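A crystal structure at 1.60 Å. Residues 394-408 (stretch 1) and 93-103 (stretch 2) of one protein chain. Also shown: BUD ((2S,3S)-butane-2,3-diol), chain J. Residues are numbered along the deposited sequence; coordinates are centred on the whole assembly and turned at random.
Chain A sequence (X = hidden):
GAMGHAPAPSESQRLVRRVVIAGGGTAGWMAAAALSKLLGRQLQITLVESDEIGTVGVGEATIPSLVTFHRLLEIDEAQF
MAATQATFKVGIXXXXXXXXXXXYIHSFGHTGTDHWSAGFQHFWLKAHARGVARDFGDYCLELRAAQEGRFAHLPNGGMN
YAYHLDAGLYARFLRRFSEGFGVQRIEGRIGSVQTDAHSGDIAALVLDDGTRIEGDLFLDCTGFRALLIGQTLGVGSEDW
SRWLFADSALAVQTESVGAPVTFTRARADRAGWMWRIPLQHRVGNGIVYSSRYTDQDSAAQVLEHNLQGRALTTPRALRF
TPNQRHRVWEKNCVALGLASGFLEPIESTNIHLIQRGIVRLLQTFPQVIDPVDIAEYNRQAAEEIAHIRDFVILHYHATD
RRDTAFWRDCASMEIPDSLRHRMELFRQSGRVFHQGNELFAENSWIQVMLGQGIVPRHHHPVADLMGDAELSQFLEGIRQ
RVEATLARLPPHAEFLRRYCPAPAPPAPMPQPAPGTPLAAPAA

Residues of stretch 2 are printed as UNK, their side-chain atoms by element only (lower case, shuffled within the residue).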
ATOM      1  N   LEU A 394     -17.700  11.966   0.158  1.00 12.06           N
ATOM      2  CA  LEU A 394     -18.581  10.932   0.676  1.00 13.19           C
ATOM      3  C   LEU A 394     -19.485  11.446   1.796  1.00 19.09           C
ATOM      4  O   LEU A 394     -20.677  11.113   1.845  1.00 14.52           O
ATOM      5  CB  LEU A 394     -17.719   9.773   1.167  1.00 13.73           C
ATOM      6  CG  LEU A 394     -18.438   8.721   1.974  1.00 15.14           C
ATOM      7  CD1 LEU A 394     -19.522   7.974   1.156  1.00 18.95           C
ATOM      8  CD2 LEU A 394     -17.427   7.729   2.511  1.00 17.63           C
ATOM      9  N   HIS A 395     -18.947  12.286   2.688  1.00 13.40           N
ATOM     10  CA  HIS A 395     -19.756  12.766   3.812  1.00 13.02           C
ATOM     11  C   HIS A 395     -20.973  13.565   3.349  1.00 12.78           C
ATOM     12  O   HIS A 395     -22.023  13.510   3.999  1.00 14.63           O
ATOM     13  CB  HIS A 395     -18.887  13.617   4.738  1.00 13.98           C
ATOM     14  CG  HIS A 395     -18.160  12.818   5.778  1.00 14.26           C
ATOM     15  ND1 HIS A 395     -18.833  12.062   6.724  1.00 13.96           N
ATOM     16  CD2 HIS A 395     -16.834  12.652   6.024  1.00 12.59           C
ATOM     17  CE1 HIS A 395     -17.948  11.472   7.518  1.00 15.59           C
ATOM     18  NE2 HIS A 395     -16.731  11.820   7.125  1.00 12.91           N
ATOM     19  N   TYR A 396     -20.843  14.323   2.259  1.00 13.62           N
ATOM     20  CA  TYR A 396     -21.943  15.141   1.760  1.00 13.40           C
ATOM     21  C   TYR A 396     -22.868  14.351   0.848  1.00 17.76           C
ATOM     22  O   TYR A 396     -24.077  14.624   0.829  1.00 14.56           O
ATOM     23  CB  TYR A 396     -21.403  16.357   0.997  1.00 13.50           C
ATOM     24  CG  TYR A 396     -20.851  17.410   1.922  1.00 13.99           C
ATOM     25  CD1 TYR A 396     -21.701  18.267   2.594  1.00 15.05           C
ATOM     26  CD2 TYR A 396     -19.468  17.559   2.116  1.00 13.94           C
ATOM     27  CE1 TYR A 396     -21.222  19.263   3.438  1.00 15.87           C
ATOM     28  CE2 TYR A 396     -18.989  18.554   2.984  1.00 14.64           C
ATOM     29  CZ  TYR A 396     -19.876  19.399   3.622  1.00 17.87           C
ATOM     30  OH  TYR A 396     -19.455  20.399   4.459  1.00 14.68           O
ATOM     31  N   HIS A 397     -22.329  13.394   0.083  1.00 15.14           N
ATOM     32  CA  HIS A 397     -23.123  12.704  -0.939  1.00 13.81           C
ATOM     33  C   HIS A 397     -23.933  11.557  -0.372  1.00 16.62           C
ATOM     34  O   HIS A 397     -25.041  11.290  -0.862  1.00 19.35           O
ATOM     35  CB  HIS A 397     -22.205  12.168  -2.050  1.00 16.58           C
ATOM     36  CG  HIS A 397     -22.939  11.693  -3.278  1.00 14.77           C
ATOM     37  ND1 HIS A 397     -23.753  12.529  -4.015  1.00 16.31           N
ATOM     38  CD2 HIS A 397     -22.936  10.495  -3.920  1.00 18.74           C
ATOM     39  CE1 HIS A 397     -24.220  11.862  -5.067  1.00 17.81           C
ATOM     40  NE2 HIS A 397     -23.745  10.629  -5.035  1.00 17.29           N
ATOM     41  N   ALA A 398     -23.401  10.851   0.627  1.00 14.91           N
ATOM     42  CA  ALA A 398     -24.109   9.726   1.243  1.00 17.94           C
ATOM     43  C   ALA A 398     -25.031  10.282   2.325  1.00 19.49           C
ATOM     44  O   ALA A 398     -24.636  10.470   3.474  1.00 17.82           O
ATOM     45  CB  ALA A 398     -23.122   8.711   1.796  1.00 15.06           C
ATOM     46  N   THR A 399     -26.282  10.596   1.960  1.00 16.00           N
ATOM     47  CA  THR A 399     -27.181  11.176   2.953  1.00 15.18           C
ATOM     48  C   THR A 399     -28.606  10.849   2.552  1.00 17.54           C
ATOM     49  O   THR A 399     -28.906  10.750   1.355  1.00 18.09           O
ATOM     50  CB  THR A 399     -27.027  12.706   3.112  1.00 16.00           C
ATOM     51  OG1 THR A 399     -27.948  13.144   4.117  1.00 16.54           O
ATOM     52  CG2 THR A 399     -27.314  13.455   1.786  1.00 16.57           C
ATOM     53  N   ASP A 400     -29.465  10.666   3.560  1.00 16.60           N
ATOM     54  CA  ASP A 400     -30.913  10.583   3.353  1.00 17.55           C
ATOM     55  C   ASP A 400     -31.574  11.954   3.304  1.00 17.73           C
ATOM     56  O   ASP A 400     -32.769  12.049   2.962  1.00 18.37           O
ATOM     57  CB  ASP A 400     -31.590   9.771   4.463  1.00 18.35           C
ATOM     58  CG  ASP A 400     -31.158   8.319   4.499  1.00 21.82           C
ATOM     59  OD1 ASP A 400     -30.607   7.793   3.504  1.00 21.67           O
ATOM     60  OD2 ASP A 400     -31.401   7.702   5.546  1.00 25.48           O
ATOM     61  N   ARG A 401     -30.839  13.008   3.623  1.00 18.65           N
ATOM     62  CA  ARG A 401     -31.440  14.325   3.770  1.00 14.62           C
ATOM     63  C   ARG A 401     -31.902  14.880   2.431  1.00 15.57           C
ATOM     64  O   ARG A 401     -31.135  14.915   1.461  1.00 17.67           O
ATOM     65  CB  ARG A 401     -30.451  15.281   4.422  1.00 14.13           C
ATOM     66  CG  ARG A 401     -30.131  14.862   5.870  1.00 15.66           C
ATOM     67  CD  ARG A 401     -29.346  15.963   6.616  1.00 15.89           C
ATOM     68  NE  ARG A 401     -30.114  17.196   6.827  1.00 16.52           N
ATOM     69  CZ  ARG A 401     -29.755  18.157   7.680  1.00 19.01           C
ATOM     70  NH1 ARG A 401     -28.644  18.017   8.411  1.00 17.19           N
ATOM     71  NH2 ARG A 401     -30.481  19.279   7.788  1.00 18.57           N
ATOM     72  N   ARG A 402     -33.147  15.377   2.407  1.00 17.44           N
ATOM     73  CA  ARG A 402     -33.671  16.144   1.282  1.00 17.53           C
ATOM     74  C   ARG A 402     -34.381  17.395   1.786  1.00 17.32           C
ATOM     75  O   ARG A 402     -35.205  17.990   1.067  1.00 20.78           O
ATOM     76  CB  ARG A 402     -34.625  15.297   0.422  1.00 19.51           C
ATOM     77  CG  ARG A 402     -34.032  13.974  -0.045  1.00 15.35           C
ATOM     78  CD  ARG A 402     -32.943  14.159  -1.100  1.00 17.36           C
ATOM     79  NE  ARG A 402     -32.542  12.873  -1.658  1.00 18.43           N
ATOM     80  CZ  ARG A 402     -31.609  12.072  -1.154  1.00 23.02           C
ATOM     81  NH1 ARG A 402     -31.345  10.909  -1.757  1.00 23.27           N
ATOM     82  NH2 ARG A 402     -30.946  12.437  -0.050  1.00 17.89           N
ATOM     83  N   ASP A 403     -34.064  17.808   3.006  1.00 14.77           N
ATOM     84  CA  ASP A 403     -34.864  18.828   3.678  1.00 19.88           C
ATOM     85  C   ASP A 403     -34.458  20.247   3.346  1.00 17.89           C
ATOM     86  O   ASP A 403     -35.171  21.167   3.746  1.00 19.31           O
ATOM     87  CB  ASP A 403     -34.828  18.647   5.200  1.00 19.17           C
ATOM     88  CG  ASP A 403     -33.391  18.589   5.769  1.00 17.36           C
ATOM     89  OD1 ASP A 403     -32.729  17.560   5.543  1.00 20.18           O
ATOM     90  OD2 ASP A 403     -32.937  19.571   6.416  1.00 18.16           O
ATOM     91  N   THR A 404     -33.306  20.474   2.685  1.00 15.63           N
ATOM     92  CA  THR A 404     -32.930  21.788   2.194  1.00 16.16           C
ATOM     93  C   THR A 404     -32.385  21.618   0.784  1.00 11.68           C
ATOM     94  O   THR A 404     -32.023  20.494   0.362  1.00 15.27           O
ATOM     95  CB  THR A 404     -31.852  22.486   3.057  1.00 15.93           C
ATOM     96  OG1 THR A 404     -30.600  21.786   2.881  1.00 18.00           O
ATOM     97  CG2 THR A 404     -32.239  22.501   4.526  1.00 19.56           C
ATOM     98  N   ALA A 405     -32.382  22.722   0.026  1.00 16.35           N
ATOM     99  CA  ALA A 405     -31.822  22.685  -1.320  1.00 14.71           C
ATOM    100  C   ALA A 405     -30.355  22.257  -1.283  1.00 16.13           C
ATOM    101  O   ALA A 405     -29.888  21.510  -2.154  1.00 17.21           O
ATOM    102  CB  ALA A 405     -31.952  24.060  -1.981  1.00 18.95           C
ATOM    103  N   PHE A 406     -29.625  22.715  -0.263  1.00 17.55           N
ATOM    104  CA  PHE A 406     -28.236  22.308  -0.064  1.00 17.47           C
ATOM    105  C   PHE A 406     -28.100  20.785  -0.012  1.00 17.23           C
ATOM    106  O   PHE A 406     -27.327  20.194  -0.772  1.00 16.80           O
ATOM    107  CB  PHE A 406     -27.698  22.945   1.233  1.00 15.02           C
ATOM    108  CG  PHE A 406     -26.281  22.515   1.576  1.00 15.82           C
ATOM    109  CD1 PHE A 406     -25.201  23.203   1.072  1.00 17.05           C
ATOM    110  CD2 PHE A 406     -26.081  21.471   2.440  1.00 14.04           C
ATOM    111  CE1 PHE A 406     -23.888  22.805   1.417  1.00 16.83           C
ATOM    112  CE2 PHE A 406     -24.786  21.044   2.805  1.00 14.93           C
ATOM    113  CZ  PHE A 406     -23.681  21.746   2.285  1.00 15.55           C
ATOM    114  N   TRP A 407     -28.890  20.118   0.831  1.00 18.21           N
ATOM    115  CA  TRP A 407     -28.763  18.661   0.915  1.00 13.53           C
ATOM    116  C   TRP A 407     -29.273  17.958  -0.346  1.00 15.33           C
ATOM    117  O   TRP A 407     -28.734  16.918  -0.730  1.00 15.59           O
ATOM    118  CB  TRP A 407     -29.484  18.125   2.158  1.00 13.62           C
ATOM    119  CG  TRP A 407     -28.718  18.517   3.392  1.00 14.95           C
ATOM    120  CD1 TRP A 407     -29.120  19.403   4.373  1.00 15.37           C
ATOM    121  CD2 TRP A 407     -27.380  18.104   3.749  1.00 17.42           C
ATOM    122  NE1 TRP A 407     -28.118  19.520   5.332  1.00 16.51           N
ATOM    123  CE2 TRP A 407     -27.042  18.756   4.954  1.00 17.05           C
ATOM    124  CE3 TRP A 407     -26.451  17.233   3.167  1.00 17.16           C
ATOM    125  CZ2 TRP A 407     -25.809  18.557   5.606  1.00 16.33           C
ATOM    126  CZ3 TRP A 407     -25.191  17.029   3.839  1.00 16.27           C
ATOM    127  CH2 TRP A 407     -24.902  17.703   5.020  1.00 18.05           C
ATOM    128  N   ARG A 408     -30.343  18.463  -0.967  1.00 17.58           N
ATOM    129  CA  ARG A 408     -30.790  17.846  -2.219  1.00 17.82           C
ATOM    130  C   ARG A 408     -29.706  17.942  -3.277  1.00 16.67           C
ATOM    131  O   ARG A 408     -29.499  16.992  -4.056  1.00 18.46           O
ATOM    132  CB  ARG A 408     -32.078  18.512  -2.719  1.00 16.21           C
ATOM    133  CG  ARG A 408     -33.287  18.201  -1.824  1.00 16.61           C
ATOM    134  CD  ARG A 408     -34.598  18.734  -2.481  1.00 15.21           C
ATOM    135  NE  ARG A 408     -34.700  20.195  -2.590  1.00 17.29           N
ATOM    136  CZ  ARG A 408     -35.119  21.036  -1.636  1.00 17.99           C
ATOM    137  NH1 ARG A 408     -35.432  20.595  -0.410  1.00 15.69           N
ATOM    138  NH2 ARG A 408     -35.213  22.336  -1.900  1.00 16.37           N
ATOM    139  N   UNK A  93     -17.730  12.535  16.288  1.00 14.36           N
ATOM    140  CA  UNK A  93     -19.159  12.243  16.359  1.00 11.97           C
ATOM    141  C   UNK A  93     -19.862  13.012  15.252  1.00 12.45           C
ATOM    142  O   UNK A  93     -19.849  14.259  15.240  1.00 14.84           O
ATOM    143  c   UNK A  93     -19.721  12.606  17.736  1.00 13.09           C
ATOM    144  N   UNK A  94     -20.445  12.266  14.299  1.00 11.53           N
ATOM    145  CA  UNK A  94     -21.133  12.866  13.158  1.00 13.27           C
ATOM    146  C   UNK A  94     -22.616  12.917  13.459  1.00 14.52           C
ATOM    147  O   UNK A  94     -23.283  11.880  13.478  1.00 15.70           O
ATOM    148  c   UNK A  94     -19.518  12.365  11.286  1.00 10.43           C
ATOM    149  c   UNK A  94     -17.124  11.940  11.049  1.00 11.61           C
ATOM    150  c   UNK A  94     -16.979  13.082  10.256  1.00 13.32           C
ATOM    151  c   UNK A  94     -18.396  11.606  11.598  1.00 13.47           C
ATOM    152  c   UNK A  94     -20.866  12.061  11.886  1.00 12.96           C
ATOM    153  c   UNK A  94     -19.367  13.510  10.489  1.00 14.87           C
ATOM    154  c   UNK A  94     -18.092  13.865   9.962  1.00 15.22           C
ATOM    155  N   UNK A  95     -23.116  14.113  13.717  1.00 13.91           N
ATOM    156  CA  UNK A  95     -24.524  14.325  14.060  1.00 14.85           C
ATOM    157  C   UNK A  95     -25.273  14.959  12.892  1.00 13.61           C
ATOM    158  O   UNK A  95     -24.811  15.953  12.312  1.00 15.43           O
ATOM    159  c   UNK A  95     -24.131  15.407  17.784  1.00 20.27           C
ATOM    160  o   UNK A  95     -24.430  16.611  17.664  1.00 19.88           O
ATOM    161  c   UNK A  95     -24.626  15.197  15.308  1.00 14.34           C
ATOM    162  c   UNK A  95     -24.046  14.545  16.541  1.00 15.03           C
ATOM    163  o   UNK A  95     -23.917  14.860  18.891  1.00 21.55           O
ATOM    164  N   UNK A  96     -26.438  14.363  12.542  1.00 13.80           N
ATOM    165  CA  UNK A  96     -27.384  14.908  11.564  1.00 13.78           C
ATOM    166  C   UNK A  96     -26.887  14.768  10.119  1.00 15.06           C
ATOM    167  O   UNK A  96     -27.368  15.491   9.232  1.00 17.45           O
ATOM    168  c   UNK A  96     -29.913  16.605  14.755  1.00 21.16           C
ATOM    169  c   UNK A  96     -28.386  16.670  13.163  1.00 16.01           C
ATOM    170  n   UNK A  96     -29.609  16.146  13.551  1.00 16.39           N
ATOM    171  c   UNK A  96     -27.999  17.506  14.158  1.00 20.04           C
ATOM    172  n   UNK A  96     -28.961  17.441  15.139  1.00 19.01           N
ATOM    173  c   UNK A  96     -27.745  16.393  11.826  1.00 15.25           C
ATOM    174  N   UNK A  97     -25.921  13.875   9.851  1.00 13.28           N
ATOM    175  CA  UNK A  97     -25.414  13.703   8.491  1.00 15.94           C
ATOM    176  C   UNK A  97     -26.256  12.693   7.711  1.00 16.14           C
ATOM    177  O   UNK A  97     -26.706  12.984   6.589  1.00 17.51           O
ATOM    178  c   UNK A  97     -23.924  13.267   8.518  1.00 15.15           C
ATOM    179  c   UNK A  97     -20.773  17.358   7.010  1.00 15.36           C
ATOM    180  c   UNK A  97     -21.628  16.222   8.886  1.00 15.39           C
ATOM    181  c   UNK A  97     -20.853  17.252   8.374  1.00 14.68           C
ATOM    182  c   UNK A  97     -22.315  15.296   8.061  1.00 15.28           C
ATOM    183  c   UNK A  97     -21.450  16.454   6.159  1.00 15.01           C
ATOM    184  n   UNK A  97     -21.893  15.887  10.184  1.00 14.59           N
ATOM    185  c   UNK A  97     -22.707  14.785  10.211  1.00 14.37           C
ATOM    186  c   UNK A  97     -23.021  14.397   8.932  1.00 14.53           C
ATOM    187  c   UNK A  97     -22.204  15.415   6.670  1.00 13.49           C
ATOM    188  N   UNK A  98     -26.440  11.498   8.281  1.00 15.49           N
ATOM    189  CA  UNK A  98     -27.267  10.494   7.623  1.00 16.83           C
ATOM    190  C   UNK A  98     -28.679  11.033   7.412  1.00 15.92           C
ATOM    191  O   UNK A  98     -29.232  10.953   6.313  1.00 17.37           O
ATOM    192  c   UNK A  98     -28.933   7.259   8.471  1.00 34.07           C
ATOM    193  n   UNK A  98     -30.258   4.217   6.904  1.00 26.78           N
ATOM    194  c   UNK A  98     -28.001   8.088   7.666  1.00 22.96           C
ATOM    195  n   UNK A  98     -29.631   6.326   7.586  1.00 26.79           N
ATOM    196  c   UNK A  98     -27.303   9.210   8.449  1.00 16.62           C
ATOM    197  n   UNK A  98     -28.913   4.495   8.753  1.00 29.44           N
ATOM    198  c   UNK A  98     -29.611   5.010   7.755  1.00 31.70           C
ATOM    199  N   UNK A  99     -29.260  11.612   8.459  1.00 16.51           N
ATOM    200  CA  UNK A  99     -30.521  12.330   8.365  1.00 14.36           C
ATOM    201  C   UNK A  99     -30.614  13.156   9.637  1.00 18.72           C
ATOM    202  O   UNK A  99     -29.822  12.966  10.571  1.00 16.79           O
ATOM    203  c   UNK A  99     -32.907  11.997   7.576  1.00 19.53           C
ATOM    204  o   UNK A  99     -33.810  11.198   7.197  1.00 23.94           O
ATOM    205  c   UNK A  99     -31.709  11.364   8.246  1.00 15.86           C
ATOM    206  o   UNK A  99     -32.944  13.252   7.420  1.00 19.56           O
ATOM    207  N   UNK A 100     -31.580  14.082   9.675  1.00 17.37           N
ATOM    208  CA  UNK A 100     -31.859  14.760  10.932  1.00 17.86           C
ATOM    209  C   UNK A 100     -32.118  13.726  12.005  1.00 17.62           C
ATOM    210  O   UNK A 100     -32.859  12.752  11.803  1.00 19.29           O
ATOM    211  c   UNK A 100     -32.746  16.739   9.711  1.00 17.14           C
ATOM    212  c   UNK A 100     -33.060  15.708  10.783  1.00 16.66           C
ATOM    213  c   UNK A 100     -33.372  16.379  12.117  1.00 22.97           C
ATOM    214  N   UNK A 101     -31.489  13.943  13.151  1.00 16.90           N
ATOM    215  CA  UNK A 101     -31.581  13.138  14.359  1.00 18.03           C
ATOM    216  C   UNK A 101     -31.045  11.727  14.192  1.00 20.70           C
ATOM    217  O   UNK A 101     -31.356  10.868  14.999  1.00 20.21           O
ATOM    218  c   UNK A 101     -33.517  14.421  15.353  1.00 28.88           C
ATOM    219  c   UNK A 101     -33.021  13.078  14.896  1.00 22.36           C
ATOM    220  o   UNK A 101     -34.704  14.673  15.125  1.00 28.10           O
ATOM    221  o   UNK A 101     -32.730  15.220  15.905  1.00 23.76           O
ATOM    222  N   UNK A 102     -30.232  11.460  13.165  1.00 17.01           N
ATOM    223  CA  UNK A 102     -29.574  10.168  13.032  1.00 13.62           C
ATOM    224  C   UNK A 102     -28.080  10.398  13.051  1.00 16.19           C
ATOM    225  O   UNK A 102     -27.540  11.023  12.129  1.00 20.32           O
ATOM    226  n   UNK A 102     -32.792   6.106   9.148  1.00 28.83           N
ATOM    227  n   UNK A 102     -31.740   4.607  10.565  1.00 25.86           N
ATOM    228  n   UNK A 102     -31.638   6.869  10.990  1.00 25.06           N
ATOM    229  c   UNK A 102     -32.057   5.857  10.238  1.00 24.19           C
ATOM    230  c   UNK A 102     -31.947   8.277  10.674  1.00 25.31           C
ATOM    231  c   UNK A 102     -29.983   9.448  11.749  1.00 20.22           C
ATOM    232  c   UNK A 102     -31.504   9.205  11.758  1.00 20.74           C
ATOM    233  N   UNK A 103     -27.427   9.847  14.065  1.00 15.73           N
ATOM    234  CA  UNK A 103     -26.035  10.135  14.400  1.00 15.97           C
ATOM    235  C   UNK A 103     -25.210   8.859  14.387  1.00 17.11           C
ATOM    236  O   UNK A 103     -25.735   7.756  14.483  1.00 17.64           O
ATOM    237  n   UNK A 103     -27.163  12.868  15.085  1.00 15.80           N
ATOM    238  c   UNK A 103     -26.967  11.850  15.998  1.00 18.53           C
ATOM    239  c   UNK A 103     -28.119  13.669  15.523  1.00 17.84           C
ATOM    240  n   UNK A 103     -28.587  13.172  16.657  1.00 23.97           N
ATOM    241  c   UNK A 103     -27.893  12.027  16.969  1.00 21.57           C
ATOM    242  c   UNK A 103     -25.954  10.781  15.792  1.00 16.40           C
TER
HETATM  243  C1  BUD J 608     -32.171  20.925  13.206  1.00 42.60           C
HETATM  244  O1  BUD J 608     -31.790  22.617  11.479  1.00 37.80           O
HETATM  245  C2  BUD J 608     -31.243  21.499  12.135  1.00 40.56           C
HETATM  246  O2  BUD J 608     -30.412  21.109   9.982  1.00 23.60           O
HETATM  247  C3  BUD J 608     -31.022  20.455  11.051  1.00 35.79           C
HETATM  248  C4  BUD J 608     -30.069  19.363  11.534  1.00 27.37           C
HETATM  249  O   HOH W   1     -30.451   4.972   3.911  1.00 25.96           O
HETATM  250  O   HOH W   2     -33.329   8.439   7.331  1.00 22.05           O
HETATM  251  O   HOH W   3     -34.347  15.301   6.367  1.00 24.46           O
HETATM  252  O   HOH W   4     -35.171  12.011   4.389  1.00 35.00           O

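Position 93 carries one carbon beyond CA and nothing more, out of reach of stretch 1; it is Ala93. Position 94 has one carbon and then a ring of six carbons, which lies over a face of the His395 imidazole as an offset stack, centroids 4.2 Å apart and planes at 21°. A carbon-only ring with no hydroxyl is Phe94, and its CZ comes within 3.3 Å of His395 CE1.

Position 95 shows three carbons in line, the third bearing two oxygens, and touches nothing on stretch 1: Glu95. At position 96 one carbon leads to a five-membered ring of three carbons and two nitrogens. Its CB lies 3.9 Å from Arg401 NH1, while the ring has the diol over one face. This is His96, whose ND1 accepts from the backbone N of position 101 at 2.9 Å and so braces its own loop.

Position 97 has ten side-chain atoms, one carbon followed by fused five- and six-membered rings holding a single nitrogen, and no other residue of the stretch has as much area covered by stretch 1. Only an indole fits: Trp97. The edge of its ring meets the face of Tyr396, with CZ3 3.9 Å from Tyr396 CE1, while the edges of His395 and Trp407 point at its own face. The same CZ3 is 3.8 Å from Trp407 CH2.

Position 98 runs through three carbons and a nitrogen to a carbon with two more nitrogens, a guanidinium: Arg98. Its CA-to-CB bond points away from stretch 1, yet the chain's end comes nearer, and NE makes a salt bridge to Asp400 OD2 at 3.0 Å. A water joins Arg98 NH2 to Asp400 OD1.

Position 99 has two carbons, the second with two oxygens: Asp99. Its OD1 accepts from the backbone N of position 100 at 2.8 Å and packs 3.6 Å from Arg401 CG. OD2 lies 4.6 Å from Asp400 OD2, and a water donates to both of these like-charged oxygens. Position 100 is one carbon carrying two more, Val100, whose CG2 sits over a face of the Arg401 guanidinium, 3.9 Å from CZ.

Position 101, two carbons with two oxygens on the second, is Asp101, beyond reach of stretch 1. Position 102 repeats the guanidinium pattern: Arg102, which closes the type II turn begun at Asp99. Its NH1 is 4.2 Å from Asp400 OD2, opposite charges near each other but beyond a salt bridge. Position 103, another imidazole out of reach, is His103; its ND1 accepts a weak bond from His96 N.

The contact combines an aromatic cluster around Trp97 with a row of backbone carbonyls read by stretch 1. Arg401 NH1 donates to His96 O at 2.9 Å, Thr399 OG1 to Trp97 O at 2.8 Å, and Asp400 N to Arg98 O at 2.8 Å. Asp403 holds the Arg401 guanidinium through NE and NH2, leaving NH1 for the carbonyl. The rule is economical: successive carbonyls at the corner fix the position, while rings fill the space beside them.

Stretch 2 93-103: AFEHWRDVDRH
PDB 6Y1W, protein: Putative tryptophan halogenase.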